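Local coordinates for alpha-ketoglutarate-dependent 2,4-dichlorophenoxyacetate dioxygenase (Bradyrhizobium diazoefficiens, PDB 5BKE), which probably uses a metal ion and 2-oxoglutarate to oxidise and so break down aryloxyalkanoate herbicides such as 2,4-dichlorophenoxyacetate, at residues I50-Q55 with S83-V88; D78-S83 with D276-T281; L198-P203 with R207-L212. All blocks are in the same frame, centred on the assembly; numbering follows the deposited sequence.

Interaction 1. Residues I50-Q55 with S83-V88; sequences ITDEQQ and SGLNDV. With OGA (N-oxalylglycine), chain O.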
# COMPACT_ATOMS: atom_id res chain seq x y z
N ILE C 50 26.49 45.98 -7.32
CA ILE C 50 27.86 45.49 -7.14
C ILE C 50 28.78 45.97 -8.27
O ILE C 50 28.32 46.26 -9.37
CB ILE C 50 27.88 43.94 -7.01
CG1 ILE C 50 27.16 43.29 -8.22
CG2 ILE C 50 27.29 43.51 -5.66
CD1 ILE C 50 27.19 41.78 -8.25
N THR C 51 30.08 46.07 -7.96
CA THR C 51 31.12 46.29 -8.97
C THR C 51 31.51 44.96 -9.61
O THR C 51 31.20 43.89 -9.09
CB THR C 51 32.38 46.94 -8.36
OG1 THR C 51 32.95 46.04 -7.39
CG2 THR C 51 32.06 48.28 -7.68
N ASP C 52 32.20 45.02 -10.75
CA ASP C 52 32.74 43.83 -11.40
C ASP C 52 33.62 43.01 -10.47
O ASP C 52 33.48 41.79 -10.40
CB ASP C 52 33.55 44.23 -12.65
CG ASP C 52 32.67 44.64 -13.81
OD1 ASP C 52 31.43 44.83 -13.63
OD2 ASP C 52 33.21 44.79 -14.93
N GLU C 53 34.49 43.68 -9.73
CA GLU C 53 35.35 43.03 -8.74
C GLU C 53 34.58 42.38 -7.59
O GLU C 53 34.91 41.25 -7.19
CB GLU C 53 36.41 44.01 -8.22
CG GLU C 53 37.46 44.35 -9.27
CD GLU C 53 38.57 45.29 -8.78
OE1 GLU C 53 38.34 46.08 -7.83
OE2 GLU C 53 39.68 45.23 -9.35
N GLN C 54 33.56 43.06 -7.07
CA GLN C 54 32.75 42.51 -5.97
C GLN C 54 32.00 41.25 -6.43
O GLN C 54 31.91 40.27 -5.69
CB GLN C 54 31.79 43.56 -5.40
CG GLN C 54 32.45 44.60 -4.49
CD GLN C 54 31.62 45.88 -4.33
OE1 GLN C 54 30.63 46.09 -5.04
NE2 GLN C 54 32.03 46.73 -3.40
N GLN C 55 31.50 41.29 -7.67
CA GLN C 55 30.80 40.17 -8.30
C GLN C 55 31.69 38.94 -8.45
O GLN C 55 31.25 37.82 -8.15
CB GLN C 55 30.24 40.60 -9.67
CG GLN C 55 29.38 39.56 -10.38
CD GLN C 55 28.83 40.07 -11.70
OE1 GLN C 55 28.70 41.28 -11.91
NE2 GLN C 55 28.48 39.15 -12.60
N SER C 83 37.77 44.12 -16.31
CA SER C 83 37.86 43.10 -15.26
C SER C 83 37.86 41.65 -15.79
O SER C 83 38.03 41.42 -16.99
CB SER C 83 36.68 43.28 -14.31
OG SER C 83 35.47 43.07 -15.02
N GLY C 84 37.66 40.69 -14.89
CA GLY C 84 37.49 39.27 -15.25
C GLY C 84 36.21 38.87 -15.98
O GLY C 84 36.20 37.88 -16.72
N LEU C 85 35.14 39.65 -15.79
CA LEU C 85 33.79 39.30 -16.25
C LEU C 85 33.60 39.14 -17.76
O LEU C 85 34.22 39.86 -18.56
CB LEU C 85 32.76 40.30 -15.71
CG LEU C 85 32.69 40.62 -14.21
CD1 LEU C 85 31.40 41.37 -13.94
CD2 LEU C 85 32.78 39.40 -13.31
N ASN C 86 32.75 38.19 -18.13
CA ASN C 86 32.31 38.03 -19.51
C ASN C 86 31.26 39.09 -19.82
O ASN C 86 30.31 39.31 -19.05
CB ASN C 86 31.73 36.63 -19.77
CG ASN C 86 32.55 35.54 -19.13
OD1 ASN C 86 32.18 35.02 -18.07
ND2 ASN C 86 33.69 35.22 -19.74
N ASP C 87 31.46 39.76 -20.95
CA ASP C 87 30.57 40.77 -21.42
C ASP C 87 29.50 40.06 -22.23
O ASP C 87 29.77 39.56 -23.33
CB ASP C 87 31.35 41.80 -22.24
CG ASP C 87 30.52 43.01 -22.62
OD1 ASP C 87 29.29 43.05 -22.38
OD2 ASP C 87 31.12 43.95 -23.18
N VAL C 88 28.30 39.98 -21.65
CA VAL C 88 27.13 39.41 -22.35
C VAL C 88 26.07 40.49 -22.66
O VAL C 88 24.89 40.19 -22.82
CB VAL C 88 26.55 38.17 -21.61
CG1 VAL C 88 27.55 37.02 -21.59
CG2 VAL C 88 26.13 38.52 -20.19
C1 OGA O . 24.83 34.15 -20.20
C2 OGA O . 23.57 34.25 -20.91
C4 OGA O . 21.55 35.60 -21.29
C5 OGA O . 21.17 37.02 -20.96
O1 OGA O . 25.38 33.03 -20.16
O2 OGA O . 25.28 35.17 -19.63
O2' OGA O . 23.31 33.39 -21.74
O3 OGA O . 21.96 37.92 -21.32
N1 OGA O . 22.77 35.25 -20.57
O4 OGA O . 20.10 37.22 -20.34

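Interaction 2. Residues D78-S83 with D276-T281; sequences DYRLQS and DMRRAT. With OGA (N-oxalylglycine), chain O.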
# COMPACT_ATOMS: atom_id res chain seq x y z
N ASP C 78 40.87 43.86 -28.25
CA ASP C 78 40.24 44.29 -27.00
C ASP C 78 38.74 44.56 -27.15
O ASP C 78 38.21 44.66 -28.26
CB ASP C 78 40.98 45.50 -26.39
CG ASP C 78 40.88 46.75 -27.26
OD1 ASP C 78 39.86 47.46 -27.18
OD2 ASP C 78 41.85 47.02 -28.01
N TYR C 79 38.08 44.67 -25.99
CA TYR C 79 36.64 44.87 -25.89
C TYR C 79 36.30 45.78 -24.70
O TYR C 79 37.18 46.49 -24.18
CB TYR C 79 35.91 43.51 -25.79
CG TYR C 79 36.56 42.51 -24.87
CD1 TYR C 79 36.22 42.45 -23.51
CD2 TYR C 79 37.52 41.60 -25.35
CE1 TYR C 79 36.82 41.52 -22.66
CE2 TYR C 79 38.12 40.67 -24.51
CZ TYR C 79 37.77 40.64 -23.17
OH TYR C 79 38.36 39.72 -22.34
N ARG C 80 35.04 45.75 -24.26
CA ARG C 80 34.46 46.76 -23.38
C ARG C 80 34.93 46.73 -21.92
O ARG C 80 35.25 47.78 -21.36
CB ARG C 80 32.93 46.71 -23.47
CG ARG C 80 32.18 47.87 -22.82
CD ARG C 80 30.68 47.74 -23.04
NE ARG C 80 30.11 46.54 -22.42
CZ ARG C 80 29.54 46.49 -21.21
NH1 ARG C 80 29.44 47.58 -20.45
NH2 ARG C 80 29.06 45.34 -20.76
N LEU C 81 34.98 45.55 -21.31
CA LEU C 81 35.23 45.42 -19.87
C LEU C 81 36.71 45.18 -19.52
O LEU C 81 37.40 44.43 -20.21
CB LEU C 81 34.35 44.33 -19.23
CG LEU C 81 32.82 44.32 -19.38
CD1 LEU C 81 32.24 43.06 -18.75
CD2 LEU C 81 32.14 45.56 -18.80
N GLN C 82 37.16 45.82 -18.44
CA GLN C 82 38.55 45.76 -17.95
C GLN C 82 38.81 44.56 -17.02
O GLN C 82 39.93 44.05 -16.97
CB GLN C 82 38.92 47.05 -17.21
CG GLN C 82 38.45 48.35 -17.87
CD GLN C 82 39.36 48.81 -19.00
OE1 GLN C 82 40.41 49.40 -18.77
NE2 GLN C 82 38.94 48.54 -20.23
N SER C 83 37.77 44.12 -16.31
CA SER C 83 37.86 43.10 -15.26
C SER C 83 37.86 41.65 -15.79
O SER C 83 38.03 41.42 -16.99
CB SER C 83 36.68 43.28 -14.31
OG SER C 83 35.47 43.07 -15.02
N ASP C 276 23.08 46.24 -20.51
CA ASP C 276 24.37 45.99 -19.89
C ASP C 276 24.26 44.86 -18.86
O ASP C 276 23.86 45.07 -17.70
CB ASP C 276 24.96 47.27 -19.29
CG ASP C 276 26.43 47.13 -18.89
OD1 ASP C 276 26.98 46.00 -18.92
OD2 ASP C 276 27.04 48.15 -18.52
N MET C 277 24.62 43.66 -19.32
CA MET C 277 24.57 42.43 -18.53
C MET C 277 25.98 41.84 -18.48
O MET C 277 26.64 41.68 -19.52
CB MET C 277 23.59 41.41 -19.14
CG MET C 277 22.19 41.94 -19.45
SD MET C 277 21.24 42.46 -18.00
CE MET C 277 20.83 40.87 -17.27
N ARG C 278 26.44 41.54 -17.27
CA ARG C 278 27.82 41.10 -17.02
C ARG C 278 27.84 39.80 -16.20
O ARG C 278 27.13 39.68 -15.20
CB ARG C 278 28.61 42.19 -16.30
CG ARG C 278 28.47 43.57 -16.93
CD ARG C 278 29.36 44.60 -16.27
NE ARG C 278 29.12 45.92 -16.84
CZ ARG C 278 29.71 47.05 -16.45
NH1 ARG C 278 30.61 47.06 -15.47
NH2 ARG C 278 29.39 48.19 -17.06
N ARG C 279 28.65 38.85 -16.64
CA ARG C 279 28.69 37.48 -16.09
C ARG C 279 30.05 37.14 -15.45
O ARG C 279 31.09 37.43 -16.02
CB ARG C 279 28.36 36.46 -17.20
CG ARG C 279 28.08 35.04 -16.71
CD ARG C 279 27.79 34.09 -17.87
NE ARG C 279 29.00 33.43 -18.35
CZ ARG C 279 29.13 32.77 -19.50
NH1 ARG C 279 28.12 32.65 -20.35
NH2 ARG C 279 30.30 32.21 -19.80
N ALA C 280 30.02 36.54 -14.26
CA ALA C 280 31.19 35.83 -13.74
C ALA C 280 30.97 34.33 -13.95
O ALA C 280 29.85 33.83 -13.77
CB ALA C 280 31.42 36.15 -12.27
N THR C 281 32.04 33.64 -14.34
CA THR C 281 31.96 32.19 -14.60
C THR C 281 32.97 31.42 -13.75
O THR C 281 34.16 31.73 -13.75
CB THR C 281 32.12 31.86 -16.09
OG1 THR C 281 31.35 32.79 -16.86
CG2 THR C 281 31.61 30.46 -16.39
C1 OGA O . 24.83 34.15 -20.20
C2 OGA O . 23.57 34.25 -20.91
C4 OGA O . 21.55 35.60 -21.29
C5 OGA O . 21.17 37.02 -20.96
O1 OGA O . 25.38 33.03 -20.16
O2 OGA O . 25.28 35.17 -19.63
O2' OGA O . 23.31 33.39 -21.74
O3 OGA O . 21.96 37.92 -21.32
N1 OGA O . 22.77 35.25 -20.57
O4 OGA O . 20.10 37.22 -20.34

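Interaction 3. Residues L198-P203 with R207-L212; sequences LVRTHP and RKSLYL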
# COMPACT_ATOMS: atom_id res chain seq x y z
N LEU C 198 25.13 12.79 -22.80
CA LEU C 198 23.76 13.29 -22.87
C LEU C 198 23.10 13.24 -21.50
O LEU C 198 22.26 14.08 -21.18
CB LEU C 198 22.95 12.49 -23.90
CG LEU C 198 21.50 12.87 -24.23
CD1 LEU C 198 21.36 14.33 -24.66
CD2 LEU C 198 20.92 11.95 -25.31
N VAL C 199 23.47 12.24 -20.71
CA VAL C 199 22.93 12.07 -19.36
C VAL C 199 24.06 12.22 -18.35
O VAL C 199 25.06 11.48 -18.39
CB VAL C 199 22.22 10.71 -19.19
CG1 VAL C 199 21.67 10.56 -17.77
CG2 VAL C 199 21.10 10.56 -20.21
N ARG C 200 23.91 13.19 -17.45
CA ARG C 200 24.95 13.47 -16.46
C ARG C 200 24.46 13.27 -15.03
O ARG C 200 23.25 13.29 -14.77
CB ARG C 200 25.59 14.85 -16.69
CG ARG C 200 24.72 16.05 -16.38
CD ARG C 200 25.33 17.35 -16.92
NE ARG C 200 26.64 17.69 -16.34
CZ ARG C 200 27.34 18.78 -16.64
NH1 ARG C 200 26.86 19.66 -17.52
NH2 ARG C 200 28.51 19.02 -16.06
N THR C 201 25.40 13.05 -14.11
CA THR C 201 25.08 12.82 -12.70
C THR C 201 25.75 13.89 -11.84
O THR C 201 26.96 14.06 -11.90
CB THR C 201 25.47 11.39 -12.25
OG1 THR C 201 24.67 10.44 -12.97
CG2 THR C 201 25.23 11.17 -10.76
N HIS C 202 24.94 14.59 -11.04
CA HIS C 202 25.45 15.66 -10.18
C HIS C 202 26.37 15.10 -9.08
O HIS C 202 26.03 14.08 -8.46
CB HIS C 202 24.30 16.46 -9.56
CG HIS C 202 24.74 17.76 -8.96
ND1 HIS C 202 25.21 17.87 -7.67
CD2 HIS C 202 24.81 19.00 -9.50
CE1 HIS C 202 25.53 19.12 -7.43
NE2 HIS C 202 25.31 19.83 -8.52
N PRO C 203 27.53 15.75 -8.85
CA PRO C 203 28.50 15.19 -7.89
C PRO C 203 28.07 15.20 -6.41
O PRO C 203 28.63 14.42 -5.62
CB PRO C 203 29.74 16.07 -8.09
CG PRO C 203 29.21 17.34 -8.67
CD PRO C 203 28.08 16.92 -9.55
N ARG C 207 21.55 13.36 -8.52
CA ARG C 207 20.42 13.47 -9.46
C ARG C 207 20.95 13.38 -10.89
O ARG C 207 21.98 13.98 -11.21
CB ARG C 207 19.66 14.79 -9.29
CG ARG C 207 18.90 14.95 -7.97
CD ARG C 207 17.56 14.23 -7.95
NE ARG C 207 16.60 14.70 -8.96
CZ ARG C 207 15.84 15.79 -8.85
NH1 ARG C 207 15.91 16.56 -7.77
NH2 ARG C 207 14.99 16.10 -9.82
N LYS C 208 20.27 12.58 -11.71
CA LYS C 208 20.53 12.51 -13.13
C LYS C 208 19.83 13.66 -13.85
O LYS C 208 18.77 14.12 -13.42
CB LYS C 208 20.04 11.17 -13.70
CG LYS C 208 20.91 9.98 -13.36
CD LYS C 208 20.52 8.80 -14.24
CE LYS C 208 21.63 7.76 -14.25
NZ LYS C 208 21.18 6.49 -14.87
N SER C 209 20.43 14.13 -14.94
CA SER C 209 19.86 15.23 -15.71
C SER C 209 20.26 15.17 -17.17
O SER C 209 21.32 14.62 -17.53
CB SER C 209 20.22 16.59 -15.09
OG SER C 209 21.63 16.77 -15.06
N LEU C 210 19.39 15.73 -18.01
CA LEU C 210 19.62 15.84 -19.44
C LEU C 210 20.64 16.95 -19.70
O LEU C 210 20.44 18.09 -19.29
CB LEU C 210 18.30 16.13 -20.17
CG LEU C 210 17.25 15.01 -20.23
CD1 LEU C 210 15.88 15.52 -20.70
CD2 LEU C 210 17.73 13.89 -21.13
N TYR C 211 21.73 16.60 -20.37
CA TYR C 211 22.76 17.59 -20.69
C TYR C 211 22.47 18.10 -22.08
O TYR C 211 23.07 17.67 -23.08
CB TYR C 211 24.17 17.01 -20.56
CG TYR C 211 25.29 18.06 -20.59
CD1 TYR C 211 25.00 19.44 -20.68
CD2 TYR C 211 26.62 17.67 -20.49
CE1 TYR C 211 26.01 20.38 -20.70
CE2 TYR C 211 27.64 18.61 -20.50
CZ TYR C 211 27.34 19.96 -20.60
OH TYR C 211 28.36 20.88 -20.59
N LEU C 212 21.52 19.02 -22.13
CA LEU C 212 21.07 19.59 -23.38
C LEU C 212 21.70 20.97 -23.57
O LEU C 212 22.06 21.64 -22.59
CB LEU C 212 19.54 19.65 -23.41
CG LEU C 212 18.80 18.33 -23.24
CD1 LEU C 212 17.30 18.58 -23.25
CD2 LEU C 212 19.18 17.32 -24.32

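Interaction 1. Residues I50-Q55 with S83-V88
D52 meets S83 and L85 at the start of helix 52-59, opened by a capping box. T51 is the N-cap: its OG1 accepts from Q54 N, and Q54 OE1 takes the N-H of T51. D52 follows in the first turn. Its CG lies anti to the carbonyl carbon (chi1 -75°), which turns the carboxylate toward the loop at S83. The CB of D52 passes 3.3 Å from S83 OG. D52 CG then lies 3.5 Å from L85 CD1. At the tip the two oxygens part. D52 OD1 rests 3.5 Å from the same L85 CD1 and takes its charged partners, R133 and R278, from outside the two segments. D52 OD2 accepts from S83 OG at 2.8 Å; the hydroxyl comes on the anti side, 27° out of the carboxylate plane. L85 also reaches the next turn of the helix. There Q55, its chain extended, brings its amide to L85 CD1, 3.4 Å from Q55 OE1; R133 and the backbone of R278 hold that amide. The loop then runs into strand 86-87 of the main sheet in this cupin-clan fold, and V88 beyond it lines the N-oxalylglycine pocket. V88 CG1 and CG2 both lie 3.5 Å from OGA O2.

Interaction 2. Residues D78-S83 with D276-T281
R80 and R278 both hold the carboxylate of D276, and the three form a salt-bridge network that ties the loop at R80 to strand 276-281 of the main sheet. R80 comes from the loop before strand 86-87. Its CG is anti to the backbone N and its chain bends at chi3 (63°), which brings an edge of the guanidinium to the carboxylate. The two planes stand 80° apart. R80 NH2 bonds to D276 OD1 at 2.9 Å from above the carboxylate plane, and NH1 makes a weaker bond to OD2. The same NH2 has a second acid partner in D87. R278 is different. Its chain is extended and it grips D276 side-on within the strand. R278 NE donates to D276 OD1 in a nearly straight bond (173°), and R278 NH2 meets the syn lone pair of D276 OD2 at 2.8 Å. D276 OD1 therefore accepts two donors, R80 NH2 and R278 NE, from opposite faces of its plane. R80 NH1 and R278 NH2 come within 3.4 Å of each other, and the shared carboxylate probably offsets their charges. L81 supplies the apolar part. L81 CD2 lies over one face of the R278 guanidinium, 3.6 Å from R278 NE, and it also lies over a face of R80. R279 turns to the other side of the strand, toward the ligand. T281 OG1 accepts from both its NE and its NH2, which steadies the group. R279 NH1 is thereby directed to O1 of N-oxalylglycine, a hydrogen bond of 2.8 Å.

Interaction 3. Residues L198-P203 with R207-L212
R200 brings NH1 of its guanidinium over the face of the Y211 ring on one side of a beta hairpin formed by strands 194-201 and 208-210. This is the tight side. R200 NH1 lies 3.1 Å from Y211 CZ, in a cation-pi contact. The guanidinium is inclined 38° to the ring. R200 CG sits between its backbone N and carbonyl carbon (chi1 71°), and the bend at chi3 turns the tip back over the tyrosine. S209 OG fills in beside the chain, 3.4 Å from R200 CG. A serine in place of Y211 would probably deprive the guanidinium of its cation-pi partner and let it swing.

R200 and S209 form the hydrogen-bonded pair, and L198 O accepts Y211 N at 2.7 Å.

On the face of V199, T201, K208 and L210 the contact is looser toward T201 and K208, which are partly exposed; V199 and L210 are buried. K208 CD runs past V199 CG1 at 4.1 Å, and its NZ goes on to E163. K208 also packs on K23 of the second subunit.

L198 CD1 meets L212 CD2 at 3.7 Å, and both leucines touch helix 224-238. V199 and L210 rest on helix 156-162. Strand 208-210 is at the sheet's edge within the chain, flanked by helix 147-152, and strand 166-169 lies beyond 194-201.

From the N terminus, the chain enters helix 52-59 and interaction 1 closes a loop of 27 residues when S83-V88 comes back to it. That loop includes most of D78-S83, which opens interaction 2. The second contact closes only at strand 276-281, so the two cross, and they share S83. Strands 86-87 and 276-281 are sheet neighbours, and both contacts reach the bound N-oxalylglycine. Interaction 3 is nested inside the long loop of interaction 2. It is a local hairpin with three residues between its segments, in a separate four-stranded sheet. Its centre lies about 29 Å from the centres of both others, on the opposite side of the chain's centre.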